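Local coordinates for protein ML032222a iGluR (Mnemiopsis leidyi, PDB 4YKI) that binds glycine in its ligand-binding domain and, as an ionotropic glutamate receptor subunit, probably couples that binding to opening of an ion channel, at residues I90-S93 and A97-S100; S143-T148 and Q210-A215; V43-D48 and L233-E238; M37-V42 and Y53-P58; E16-M21 and A193-S198. All coordinates share one frame; numbering follows the deposited sequence. Where two conformers were deposited one is given.

Contact 1: residues I90-S93 and A97-S100; sequences IDLS and ARKS. With GLY (glycine), chain E.
R98 stretches from the helix to S93, and its guanidinium takes hold of both the S93 main chain and the bound glycine. NH1 of R98 donates to S93 O at 3.0 Å, the acceptor lying close to the guanidinium plane, and also to GLY OXT at 2.9 Å. NH2 of R98 meets GLY O at 2.9 Å, giving the two-pronged arginine–carboxylate pair by which ionotropic glutamate receptors hold the alpha-carboxylate of their agonists. A nearly straight bond (174°) from S93 N adds a third donor to the carboxylate, while D91 O accepts from the glycine N at 2.9 Å. L92 packs over one guanidinium face, its CD1 3.5 Å from R98 NH1. All this is tight and buried, yet the backbones stay well apart, with 9.0 Å between CA of S93 and CA of R98. The extended R98 chain spans that distance and alone joins 97-100 to 90-93, the exposed side lying at the far end of the helix. S93 OG turns to E188, and R98 NH2 also bonds G64 O. Strand 91-93 pairs antiparallel with strand 202-218, H145 of helix 145-152 touches both S93 and R98, and Y104 of strand 103-104 packs on L92 and R98.

Contact 2: residues S143-T148 and Q210-A215; sequences SRHPET and QSFEYA. With MG (magnesium ion), chain D; GLY (glycine), chain E.
F212 presents the face of its ring to the edge of H145, an edge-to-face pair with centroids 4.1 Å apart and planes at 58°. NE2 of H145 sits over the centre of the phenyl ring, 3.4 Å from F212 CD1, while H145 ND1 is hydrogen-bonded to N95. The phenyl group gets there with CG lodged between its own backbone N and carbonyl carbon (chi1 60°). Behind the imidazole, H145 N donates to GLY O at 2.9 Å from the first turn of helix 145-152, whose N-cap is R144; agonist carboxylates meet a helix start in this way in the two-lobed ligand-binding domain of glutamate receptors, a fold shared with periplasmic binding proteins. The R144 guanidinium lies flat over the ligand, its CZ 3.6 Å from GLY CA, steadied by salt bridges to D187 and E17. Next along the strand, E213 turns away from the helix. Its OE2 binds magnesium at 2.1 Å, and OE1 accepts from a metal-bound water at 2.6 Å; D110, together with D110 and E213 of the second subunit, completes the site, so the metal joins the two chains. The end of Y214 reaches the ligand, with CE1 4.0 Å from the glycine N and OH bonded to E188.

Contact 3: residues V43-D48 and L233-E238; sequences VKLSED and LKFREE
K44 rests the root of its side chain on F235, with CB and CG each 3.7 Å from F235 CZ. L45, the next residue, adds a branched apolar side chain to the same ring: its CD2 comes within 3.8 Å of F235 CZ, and its CG is 3.9 Å from F235 CE2. One turn on, D48 approaches the rim of the ring near its plane, OD2 standing 4.4 Å from F235 CE1, a distant contact at the exposed margin. F235 is thus the one residue of 233-238 that touches 43-48. Its CG lies opposite the carbonyl carbon (chi1 -74°), which projects the ring across a wide separation, for the axes of the two segments come no nearer than 12.3 Å. With alanine in place of F235, L45 and the K44 methylenes would probably lose the surface they pack on, and a gap would open between the helices. F240 meets the same ring edge-to-face, and H231, one turn earlier on helix 225-238, touches L45 and D48. On another side of that helix, R236 bonds S211 and E213 of the second subunit. With N-to-C directions 116° apart, this is steep helix-to-helix packing that ties helix 37-49 to a helix of the subunit interface.

Contact 4: residues M37-V42 and Y53-P58; sequences MVNDMV and YEYIQP
N39 and V42 meet Y55 and Y53 from a helix that runs roughly antiparallel to the strand, the short axes lying 11.6 Å apart at 152°. CA of V42 is 8.8 Å from CA of Y53, a spacing filled by the tyrosine rings. V42 CG1 stands almost on the normal of the Y53 ring, 3.7 Å from its centroid and 9° off, a CH-pi contact over the middle of the face. At a chi1 of 61°, the Y53 ring is folded back over its own main chain, flanked by N and C, which helps turn that face to the helix. Y55 approaches V42 head-on instead: its OH lies 3.4 Å from V42 CB and donates to N39 OD1 at 2.8 Å, in the carbonyl plane and on a lone pair. The same OD1 accepts from a water at 2.7 Å, and this water is also 2.6 Å from Y53 OH, so the N39 amide oxygen and the water together link the two tyrosines. A phenylalanine in place of Y55 would probably cost N39 OD1 its direct protein donor and leave the amide freer to turn. W34 meets the Y55 ring, and L12 of strand 9-13 packs against V42, Y53 and Y55. Because strand 52-56 lies parallel to strand 9-13, helix 37-49 forms the helical limb of a beta-alpha-beta crossover, with these side chains joining its helix to its returning strand.

Contact 5: residues E16-M21 and A193-S198; sequences EEQPFM and AHNLIS
P19 lies flat against H194 in a proline–aromatic CH-pi contact that joins the loop after strand 9-13 to the end of helix 189-195, probably across the cleft between the two lobes of the domain. CB of P19 is 3.6 Å from the centroid of the H194 ring and 7° off its normal, while P19 CD comes to 3.5 Å from H194 CG, so the whole pyrrolidine ring lies over the imidazole face. H194 has its CG anti to the backbone N (chi1 176°), which directs the ring at the loop. Beside this CH-pi contact N195 ND2 donates to Q18 O at 2.9 Å, reaching it from above the carbonyl plane; ND2 also bonds V191 O within its own helix, which steadies the amide. The peptide bond between Q18 and P19 is cis, and the turn it makes brings the Q18 carbonyl and the proline ring to neighbouring residues of one helix. Further out, E17 is paired with both F20 and M21, a classic beta bulge, and the backbones of P19 and F20 are bonded to M37 and V38 at the start of helix 37-49. E17 itself lines the glycine pocket. At the outer side a water donates to Q18 OE1 at 2.6 Å and lies 2.8 Å from H194 NE2, near the plane of the imidazole.

In the fold
Contacts 1 and 2 form the core of the glycine site: their centres are 7 Å apart, they share the mixed sheet through strands 91-93 and 202-218, and both touch the ligand. Contact 5, centred 16 Å from contact 2, reaches this pocket through E17. Contacts 3 and 4 both use helix 37-49, their centres 14 Å apart, and contact 4 also meets the loop of contact 5 at the start of that helix. Along the chain, contact 4 comes first, then contact 1, then contact 2; contacts 3 and 5 tie early segments to late ones. Contacts 1, 2 and 3 all reach the second subunit, contact 1 through K99, and the strand that carries Y214 to the pocket also carries E213 to the dimer interface.

Contact 1: residues I90-S93 and A97-S100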
# COMPACT_ATOMS: atom_id res chain seq x y z
N ILE B 90 8.37 11.37 -6.39
CA ILE B 90 7.50 11.27 -7.56
C ILE B 90 6.57 10.10 -7.28
O ILE B 90 6.66 9.47 -6.22
CB ILE B 90 8.38 11.07 -8.84
CG1 ILE B 90 7.64 11.38 -10.16
CG2 ILE B 90 9.00 9.66 -8.84
CD1 ILE B 90 6.86 12.69 -10.19
N ASP B 91 5.65 9.82 -8.20
CA ASP B 91 4.93 8.54 -8.17
C ASP B 91 5.87 7.44 -8.65
O ASP B 91 5.85 7.05 -9.81
CB ASP B 91 3.67 8.61 -9.03
CG ASP B 91 3.93 8.99 -10.49
OD1 ASP B 91 4.67 9.96 -10.76
OD2 ASP B 91 3.33 8.29 -11.37
N LEU B 92 6.70 6.95 -7.73
CA LEU B 92 7.70 5.94 -8.09
C LEU B 92 7.12 4.56 -7.81
O LEU B 92 6.90 4.17 -6.66
CB LEU B 92 9.03 6.11 -7.34
CG LEU B 92 10.18 5.27 -7.89
CD1 LEU B 92 10.61 5.71 -9.29
CD2 LEU B 92 11.35 5.31 -6.94
N SER B 93 6.90 3.79 -8.88
CA SER B 93 6.28 2.48 -8.74
C SER B 93 7.23 1.48 -8.11
O SER B 93 8.43 1.47 -8.39
CB SER B 93 5.86 1.97 -10.10
OG SER B 93 5.00 2.93 -10.69
N ALA B 97 12.94 -5.30 -9.50
CA ALA B 97 14.20 -4.90 -10.11
C ALA B 97 14.77 -3.68 -9.35
O ALA B 97 15.92 -3.67 -8.95
CB ALA B 97 14.02 -4.59 -11.61
N ARG B 98 13.94 -2.66 -9.14
CA ARG B 98 14.35 -1.47 -8.42
C ARG B 98 14.75 -1.81 -6.97
O ARG B 98 15.73 -1.30 -6.47
CB ARG B 98 13.23 -0.40 -8.45
CG ARG B 98 13.13 0.29 -9.79
CD ARG B 98 11.87 1.12 -9.91
NE ARG B 98 11.83 1.82 -11.18
CZ ARG B 98 10.81 2.55 -11.59
NH1 ARG B 98 9.72 2.68 -10.84
NH2 ARG B 98 10.89 3.18 -12.74
N LYS B 99 13.97 -2.68 -6.33
CA LYS B 99 14.21 -3.08 -4.95
C LYS B 99 15.56 -3.78 -4.79
O LYS B 99 16.12 -3.77 -3.70
CB LYS B 99 13.06 -3.98 -4.47
CG LYS B 99 13.08 -4.38 -2.99
CD LYS B 99 12.95 -3.17 -2.05
CE LYS B 99 12.84 -3.58 -0.58
NZ LYS B 99 14.11 -4.15 -0.05
N SER B 100 16.09 -4.37 -5.85
CA SER B 100 17.42 -4.98 -5.76
C SER B 100 18.55 -3.94 -5.65
O SER B 100 19.66 -4.29 -5.24
CB SER B 100 17.66 -5.92 -6.95
OG SER B 100 17.98 -5.19 -8.12
N GLY E . 5.38 5.81 -12.36
CA GLY E . 6.35 5.37 -13.39
C GLY E . 7.54 4.64 -12.83
O GLY E . 8.35 4.14 -13.64
OXT GLY E . 7.69 4.56 -11.59

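Contact 2: residues S143-T148 and Q210-A215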
# COMPACT_ATOMS: atom_id res chain seq x y z
N SER B 143 12.18 2.35 -20.27
CA SER B 143 12.82 2.62 -18.97
C SER B 143 11.85 3.21 -17.95
O SER B 143 12.15 4.17 -17.23
CB SER B 143 14.04 3.51 -19.15
OG SER B 143 15.03 2.85 -19.93
N ARG B 144 10.68 2.59 -17.86
CA ARG B 144 9.63 2.98 -16.93
C ARG B 144 9.03 1.67 -16.40
O ARG B 144 9.20 0.61 -17.01
CB ARG B 144 8.60 3.83 -17.69
CG ARG B 144 7.47 4.45 -16.90
CD ARG B 144 6.45 5.08 -17.84
NE ARG B 144 5.18 5.45 -17.21
CZ ARG B 144 4.95 6.55 -16.51
NH1 ARG B 144 5.92 7.43 -16.29
NH2 ARG B 144 3.74 6.77 -16.00
N HIS B 145 8.30 1.76 -15.29
CA HIS B 145 7.82 0.59 -14.57
C HIS B 145 6.98 -0.40 -15.38
O HIS B 145 7.22 -1.58 -15.28
CB HIS B 145 7.11 1.09 -13.31
CG HIS B 145 6.30 0.07 -12.61
ND1 HIS B 145 6.85 -0.86 -11.76
CD2 HIS B 145 4.96 -0.11 -12.59
CE1 HIS B 145 5.86 -1.58 -11.25
NE2 HIS B 145 4.71 -1.14 -11.73
N PRO B 146 5.98 0.05 -16.16
CA PRO B 146 5.20 -0.96 -16.89
C PRO B 146 6.07 -1.85 -17.78
O PRO B 146 5.90 -3.06 -17.78
CB PRO B 146 4.18 -0.11 -17.68
CG PRO B 146 4.01 1.14 -16.83
CD PRO B 146 5.41 1.40 -16.32
N GLU B 147 6.99 -1.26 -18.53
CA GLU B 147 7.94 -2.02 -19.34
C GLU B 147 8.67 -3.06 -18.49
O GLU B 147 8.79 -4.22 -18.88
CB GLU B 147 8.94 -1.08 -19.99
CG GLU B 147 9.92 -1.80 -20.91
CD GLU B 147 11.06 -0.92 -21.36
OE1 GLU B 147 11.79 -0.40 -20.48
OE2 GLU B 147 11.24 -0.75 -22.59
N THR B 148 9.16 -2.64 -17.33
CA THR B 148 9.88 -3.57 -16.46
C THR B 148 8.99 -4.72 -16.01
O THR B 148 9.40 -5.89 -16.05
CB THR B 148 10.44 -2.82 -15.25
OG1 THR B 148 11.53 -1.99 -15.68
CG2 THR B 148 10.98 -3.78 -14.22
N GLN B 210 -1.76 -6.65 -12.35
CA GLN B 210 -0.60 -6.38 -11.50
C GLN B 210 -1.00 -5.46 -10.34
O GLN B 210 -1.87 -4.59 -10.47
CB GLN B 210 0.60 -5.76 -12.23
CG GLN B 210 1.27 -6.62 -13.28
CD GLN B 210 2.09 -7.77 -12.70
OE1 GLN B 210 2.66 -7.70 -11.60
NE2 GLN B 210 2.15 -8.85 -13.45
N SER B 211 -0.36 -5.68 -9.21
CA SER B 211 -0.58 -4.90 -8.01
C SER B 211 0.72 -4.33 -7.54
O SER B 211 1.66 -5.09 -7.29
CB SER B 211 -1.13 -5.83 -6.94
OG SER B 211 -1.22 -5.20 -5.69
N PHE B 212 0.78 -3.01 -7.36
CA PHE B 212 1.98 -2.35 -6.87
C PHE B 212 1.59 -1.04 -6.17
O PHE B 212 0.41 -0.74 -6.02
CB PHE B 212 3.01 -2.16 -8.00
CG PHE B 212 2.51 -1.33 -9.15
CD1 PHE B 212 1.83 -1.91 -10.18
CD2 PHE B 212 2.73 0.04 -9.18
CE1 PHE B 212 1.36 -1.16 -11.23
CE2 PHE B 212 2.25 0.80 -10.22
CZ PHE B 212 1.56 0.19 -11.25
N GLU B 213 2.59 -0.31 -5.70
CA GLU B 213 2.42 0.93 -4.97
C GLU B 213 3.18 2.04 -5.65
O GLU B 213 4.18 1.80 -6.34
CB GLU B 213 3.06 0.80 -3.59
CG GLU B 213 2.41 -0.16 -2.67
CD GLU B 213 1.14 0.38 -2.04
OE1 GLU B 213 0.79 1.57 -2.25
OE2 GLU B 213 0.50 -0.40 -1.29
N TYR B 214 2.75 3.27 -5.39
CA TYR B 214 3.60 4.43 -5.49
C TYR B 214 4.22 4.74 -4.13
O TYR B 214 3.54 4.71 -3.10
CB TYR B 214 2.82 5.66 -5.98
CG TYR B 214 2.31 5.57 -7.40
CD1 TYR B 214 3.05 4.95 -8.39
CD2 TYR B 214 1.10 6.14 -7.74
CE1 TYR B 214 2.58 4.90 -9.71
CE2 TYR B 214 0.65 6.12 -9.04
CZ TYR B 214 1.37 5.50 -10.02
OH TYR B 214 0.86 5.49 -11.29
N ALA B 215 5.51 5.02 -4.14
CA ALA B 215 6.25 5.37 -2.95
C ALA B 215 7.35 6.33 -3.38
O ALA B 215 7.46 6.67 -4.56
CB ALA B 215 6.82 4.12 -2.31
MG MG D . -1.38 -0.20 -0.48
N GLY E . 5.38 5.81 -12.36
CA GLY E . 6.35 5.37 -13.39
C GLY E . 7.54 4.64 -12.83
O GLY E . 8.35 4.14 -13.64
OXT GLY E . 7.69 4.56 -11.59
O HOH W 1 -1.25 1.90 -0.65
O HOH W 2 -1.31 -2.29 -0.21

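Contact 3: residues V43-D48 and L233-E238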
# COMPACT_ATOMS: atom_id res chain seq x y z
N VAL B 43 6.67 19.78 0.47
CA VAL B 43 6.61 21.03 1.21
C VAL B 43 6.27 20.76 2.68
O VAL B 43 6.91 21.29 3.58
CB VAL B 43 5.58 22.01 0.59
CG1 VAL B 43 5.28 23.17 1.53
CG2 VAL B 43 6.09 22.55 -0.74
N LYS B 44 5.26 19.94 2.92
CA LYS B 44 4.88 19.62 4.29
C LYS B 44 5.98 18.85 5.04
O LYS B 44 6.25 19.13 6.20
CB LYS B 44 3.57 18.82 4.29
CG LYS B 44 2.89 18.70 5.64
CD LYS B 44 2.47 20.05 6.24
CE LYS B 44 1.43 20.78 5.37
NZ LYS B 44 0.83 21.99 6.03
N LEU B 45 6.62 17.89 4.38
CA LEU B 45 7.75 17.17 4.96
C LEU B 45 8.85 18.14 5.35
O LEU B 45 9.43 18.02 6.42
CB LEU B 45 8.30 16.12 3.99
CG LEU B 45 7.46 14.87 3.80
CD1 LEU B 45 8.00 14.06 2.63
CD2 LEU B 45 7.39 14.02 5.06
N SER B 46 9.14 19.11 4.48
CA SER B 46 10.23 20.06 4.75
C SER B 46 9.91 20.95 5.94
O SER B 46 10.79 21.27 6.73
CB SER B 46 10.55 20.90 3.51
OG SER B 46 9.60 21.94 3.30
N GLU B 47 8.64 21.34 6.06
CA GLU B 47 8.24 22.17 7.19
C GLU B 47 8.28 21.40 8.50
O GLU B 47 8.71 21.94 9.52
CB GLU B 47 6.84 22.70 6.95
CG GLU B 47 6.85 23.73 5.87
CD GLU B 47 5.47 24.16 5.45
OE1 GLU B 47 4.47 23.57 5.93
OE2 GLU B 47 5.41 25.09 4.61
N ASP B 48 7.88 20.14 8.47
CA ASP B 48 7.80 19.34 9.68
C ASP B 48 9.16 18.77 10.09
O ASP B 48 9.41 18.58 11.28
CB ASP B 48 6.77 18.22 9.49
CG ASP B 48 5.33 18.75 9.36
OD1 ASP B 48 5.08 19.95 9.64
OD2 ASP B 48 4.45 17.97 8.97
N LEU B 233 3.42 7.74 6.73
CA LEU B 233 2.33 7.00 7.39
C LEU B 233 1.35 7.97 8.07
O LEU B 233 0.15 7.83 7.96
CB LEU B 233 2.91 5.99 8.36
CG LEU B 233 1.91 5.18 9.20
CD1 LEU B 233 0.78 4.58 8.40
CD2 LEU B 233 2.69 4.11 9.96
N LYS B 234 1.88 8.98 8.76
CA LYS B 234 1.02 9.96 9.40
C LYS B 234 0.16 10.71 8.37
O LYS B 234 -1.03 10.89 8.56
CB LYS B 234 1.84 10.93 10.24
CG LYS B 234 1.03 11.75 11.25
CD LYS B 234 0.36 10.85 12.28
CE LYS B 234 -0.21 11.62 13.47
NZ LYS B 234 -1.12 10.78 14.29
N PHE B 235 0.77 11.15 7.26
CA PHE B 235 -0.00 11.81 6.21
C PHE B 235 -1.18 10.92 5.79
O PHE B 235 -2.29 11.39 5.62
CB PHE B 235 0.85 12.03 4.94
CG PHE B 235 1.88 13.13 5.01
CD1 PHE B 235 2.01 13.98 6.09
CD2 PHE B 235 2.70 13.33 3.93
CE1 PHE B 235 2.96 14.98 6.09
CE2 PHE B 235 3.65 14.31 3.92
CZ PHE B 235 3.78 15.15 4.99
N ARG B 236 -0.94 9.62 5.63
CA ARG B 236 -2.00 8.73 5.21
C ARG B 236 -3.09 8.62 6.28
O ARG B 236 -4.28 8.74 5.98
CB ARG B 236 -1.42 7.35 4.89
CG ARG B 236 -2.36 6.42 4.22
CD ARG B 236 -1.61 5.21 3.69
NE ARG B 236 -2.52 4.21 3.17
CZ ARG B 236 -2.15 3.13 2.49
NH1 ARG B 236 -0.87 2.89 2.23
NH2 ARG B 236 -3.06 2.27 2.10
N GLU B 237 -2.67 8.42 7.52
CA GLU B 237 -3.58 8.26 8.65
C GLU B 237 -4.41 9.51 8.90
O GLU B 237 -5.56 9.42 9.31
CB GLU B 237 -2.75 7.90 9.89
CG GLU B 237 -3.57 7.69 11.15
CD GLU B 237 -2.78 7.08 12.27
OE1 GLU B 237 -2.22 5.99 12.10
OE2 GLU B 237 -2.71 7.69 13.35
N GLU B 238 -3.83 10.68 8.68
CA GLU B 238 -4.55 11.93 8.89
C GLU B 238 -5.47 12.30 7.74
O GLU B 238 -6.23 13.25 7.86
CB GLU B 238 -3.57 13.07 9.19
CG GLU B 238 -2.87 12.89 10.53
CD GLU B 238 -1.83 13.93 10.81
OE1 GLU B 238 -1.24 14.47 9.86
OE2 GLU B 238 -1.58 14.19 12.01

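Contact 4: residues M37-V42 and Y53-P58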
# COMPACT_ATOMS: atom_id res chain seq x y z
N MET B 37 0.64 17.19 -6.43
CA MET B 37 0.43 16.38 -5.23
C MET B 37 1.74 16.06 -4.52
O MET B 37 1.84 16.20 -3.30
CB MET B 37 -0.30 15.09 -5.61
CG MET B 37 -0.41 14.12 -4.46
SD MET B 37 -1.41 12.70 -4.91
CE MET B 37 -1.46 11.78 -3.38
N VAL B 38 2.74 15.60 -5.26
CA VAL B 38 4.00 15.25 -4.63
C VAL B 38 4.70 16.49 -4.08
O VAL B 38 5.27 16.47 -2.99
CB VAL B 38 4.92 14.44 -5.59
CG1 VAL B 38 6.33 14.33 -5.07
CG2 VAL B 38 4.32 13.04 -5.78
N ASN B 39 4.67 17.60 -4.82
CA ASN B 39 5.24 18.83 -4.31
C ASN B 39 4.61 19.23 -2.98
O ASN B 39 5.30 19.64 -2.06
CB ASN B 39 5.11 19.97 -5.31
CG ASN B 39 5.81 21.21 -4.83
OD1 ASN B 39 7.02 21.23 -4.66
ND2 ASN B 39 5.05 22.27 -4.60
N ASP B 40 3.29 19.13 -2.88
CA ASP B 40 2.60 19.46 -1.63
C ASP B 40 3.07 18.55 -0.49
O ASP B 40 3.22 19.00 0.63
CB ASP B 40 1.08 19.37 -1.78
CG ASP B 40 0.47 20.52 -2.55
OD1 ASP B 40 1.16 21.53 -2.81
OD2 ASP B 40 -0.74 20.42 -2.84
N MET B 41 3.29 17.27 -0.77
CA MET B 41 3.85 16.35 0.22
C MET B 41 5.25 16.78 0.66
O MET B 41 5.54 16.79 1.85
CB MET B 41 3.90 14.93 -0.37
CG MET B 41 2.53 14.34 -0.63
SD MET B 41 2.52 12.87 -1.64
CE MET B 41 3.36 11.67 -0.59
N VAL B 42 6.10 17.13 -0.30
CA VAL B 42 7.48 17.54 -0.00
C VAL B 42 7.51 18.81 0.83
O VAL B 42 8.27 18.93 1.77
CB VAL B 42 8.29 17.71 -1.30
CG1 VAL B 42 9.62 18.40 -1.03
CG2 VAL B 42 8.53 16.38 -1.98
N TYR B 53 15.46 21.93 0.34
CA TYR B 53 15.54 20.98 -0.75
C TYR B 53 15.62 21.68 -2.09
O TYR B 53 15.38 22.89 -2.22
CB TYR B 53 14.33 20.02 -0.73
CG TYR B 53 13.00 20.72 -0.89
CD1 TYR B 53 12.37 21.28 0.20
CD2 TYR B 53 12.43 20.89 -2.14
CE1 TYR B 53 11.19 21.96 0.08
CE2 TYR B 53 11.23 21.58 -2.28
CZ TYR B 53 10.62 22.12 -1.16
OH TYR B 53 9.45 22.82 -1.24
N GLU B 54 15.99 20.90 -3.09
CA GLU B 54 15.88 21.28 -4.49
C GLU B 54 15.51 20.04 -5.26
O GLU B 54 15.74 18.93 -4.79
CB GLU B 54 17.20 21.85 -5.01
CG GLU B 54 18.33 20.83 -5.06
CD GLU B 54 19.65 21.44 -5.44
OE1 GLU B 54 20.41 21.80 -4.51
OE2 GLU B 54 19.92 21.58 -6.66
N TYR B 55 14.99 20.22 -6.47
CA TYR B 55 14.66 19.11 -7.34
C TYR B 55 15.68 19.00 -8.46
O TYR B 55 16.09 20.01 -9.04
CB TYR B 55 13.27 19.32 -7.93
CG TYR B 55 12.11 19.28 -6.95
CD1 TYR B 55 11.68 18.09 -6.39
CD2 TYR B 55 11.43 20.44 -6.60
CE1 TYR B 55 10.62 18.05 -5.52
CE2 TYR B 55 10.37 20.42 -5.73
CZ TYR B 55 9.95 19.22 -5.20
OH TYR B 55 8.86 19.16 -4.36
N ILE B 56 16.07 17.77 -8.77
CA ILE B 56 17.05 17.48 -9.82
C ILE B 56 16.44 16.44 -10.76
O ILE B 56 16.06 15.33 -10.34
CB ILE B 56 18.38 16.93 -9.25
CG1 ILE B 56 18.99 17.99 -8.31
CG2 ILE B 56 19.36 16.50 -10.38
CD1 ILE B 56 20.36 17.69 -7.78
N GLN B 57 16.32 16.81 -12.03
CA GLN B 57 15.82 15.90 -13.04
C GLN B 57 16.95 15.17 -13.73
O GLN B 57 17.99 15.74 -13.99
CB GLN B 57 15.03 16.68 -14.09
CG GLN B 57 13.94 17.55 -13.53
CD GLN B 57 13.01 18.01 -14.62
OE1 GLN B 57 12.35 17.21 -15.28
NE2 GLN B 57 12.95 19.33 -14.82
N PRO B 58 16.75 13.89 -14.07
CA PRO B 58 17.78 13.20 -14.83
C PRO B 58 17.85 13.74 -16.25
O PRO B 58 16.82 14.04 -16.85
CB PRO B 58 17.30 11.75 -14.85
CG PRO B 58 15.82 11.87 -14.79
CD PRO B 58 15.55 13.06 -13.88
O HOH W 3 8.56 23.27 -3.69

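Contact 5: residues E16-M21 and A193-S198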
# COMPACT_ATOMS: atom_id res chain seq x y z
N GLU B 16 8.34 15.91 -14.38
CA GLU B 16 6.91 16.14 -14.55
C GLU B 16 6.19 14.82 -14.79
O GLU B 16 6.62 14.01 -15.59
CB GLU B 16 6.62 17.10 -15.69
CG GLU B 16 5.15 17.30 -15.98
CD GLU B 16 4.94 18.56 -16.80
OE1 GLU B 16 5.24 18.54 -18.01
OE2 GLU B 16 4.58 19.59 -16.22
N GLU B 17 5.08 14.63 -14.09
CA GLU B 17 4.14 13.52 -14.29
C GLU B 17 2.82 13.94 -13.65
O GLU B 17 2.63 13.78 -12.44
CB GLU B 17 4.65 12.22 -13.65
CG GLU B 17 3.65 11.07 -13.79
CD GLU B 17 4.23 9.81 -14.37
OE1 GLU B 17 4.88 9.88 -15.43
OE2 GLU B 17 4.00 8.72 -13.79
N GLN B 18 1.93 14.51 -14.44
CA GLN B 18 0.72 15.09 -13.88
C GLN B 18 -0.18 13.95 -13.41
O GLN B 18 -0.28 12.93 -14.07
CB GLN B 18 0.04 15.99 -14.91
CG GLN B 18 0.97 17.14 -15.31
CD GLN B 18 0.43 18.08 -16.35
OE1 GLN B 18 -0.74 18.03 -16.71
NE2 GLN B 18 1.29 18.96 -16.84
N PRO B 19 -0.85 14.11 -12.25
CA PRO B 19 -1.00 15.30 -11.42
C PRO B 19 -0.05 15.27 -10.20
O PRO B 19 -0.22 16.07 -9.28
CB PRO B 19 -2.44 15.18 -10.93
CG PRO B 19 -2.59 13.72 -10.72
CD PRO B 19 -1.79 13.05 -11.83
N PHE B 20 0.91 14.36 -10.20
CA PHE B 20 1.88 14.24 -9.13
C PHE B 20 2.88 15.39 -9.13
O PHE B 20 3.15 15.96 -8.08
CB PHE B 20 2.56 12.88 -9.25
CG PHE B 20 1.61 11.73 -9.12
CD1 PHE B 20 1.03 11.44 -7.90
CD2 PHE B 20 1.24 10.98 -10.22
CE1 PHE B 20 0.13 10.40 -7.77
CE2 PHE B 20 0.33 9.94 -10.09
CZ PHE B 20 -0.23 9.65 -8.87
N MET B 21 3.39 15.74 -10.31
CA MET B 21 4.31 16.88 -10.47
C MET B 21 4.02 17.57 -11.79
O MET B 21 3.80 16.91 -12.82
CB MET B 21 5.77 16.46 -10.46
CG MET B 21 6.32 16.12 -9.09
SD MET B 21 6.24 17.52 -7.96
CE MET B 21 7.84 17.39 -7.21
N ALA B 193 -5.88 7.66 -15.65
CA ALA B 193 -7.17 8.19 -15.19
C ALA B 193 -7.16 9.70 -15.22
O ALA B 193 -8.10 10.36 -15.70
CB ALA B 193 -7.50 7.68 -13.79
N HIS B 194 -6.09 10.29 -14.71
CA HIS B 194 -6.00 11.73 -14.67
C HIS B 194 -5.85 12.36 -16.04
O HIS B 194 -6.57 13.32 -16.40
CB HIS B 194 -4.83 12.18 -13.80
CG HIS B 194 -4.66 13.65 -13.82
ND1 HIS B 194 -5.49 14.50 -13.12
CD2 HIS B 194 -3.83 14.44 -14.54
CE1 HIS B 194 -5.14 15.74 -13.37
NE2 HIS B 194 -4.14 15.74 -14.23
N ASN B 195 -4.91 11.83 -16.82
CA ASN B 195 -4.49 12.47 -18.05
C ASN B 195 -5.42 12.25 -19.24
O ASN B 195 -5.36 13.02 -20.19
CB ASN B 195 -3.05 12.07 -18.37
CG ASN B 195 -2.06 12.75 -17.46
OD1 ASN B 195 -1.83 13.94 -17.60
ND2 ASN B 195 -1.51 12.02 -16.51
N LEU B 196 -6.27 11.23 -19.19
CA LEU B 196 -7.14 10.90 -20.32
C LEU B 196 -8.60 11.16 -20.00
O LEU B 196 -9.50 10.70 -20.71
CB LEU B 196 -6.91 9.45 -20.74
CG LEU B 196 -5.48 9.14 -21.20
CD1 LEU B 196 -5.32 7.67 -21.47
CD2 LEU B 196 -5.08 9.94 -22.41
N ILE B 197 -8.86 11.95 -18.95
CA ILE B 197 -10.22 12.20 -18.47
C ILE B 197 -11.17 12.77 -19.53
O ILE B 197 -12.36 12.44 -19.52
CB ILE B 197 -10.21 13.12 -17.21
CG1 ILE B 197 -11.59 13.15 -16.54
CG2 ILE B 197 -9.70 14.52 -17.55
CD1 ILE B 197 -12.04 11.82 -15.98
N SER B 198 -10.63 13.59 -20.43
CA SER B 198 -11.42 14.25 -21.48
C SER B 198 -11.20 13.64 -22.87
O SER B 198 -11.56 14.24 -23.90
CB SER B 198 -11.08 15.74 -21.53
OG SER B 198 -9.76 15.94 -22.02
O HOH W 4 -3.09 17.90 -15.64
O HOH W 5 -3.39 16.23 -18.06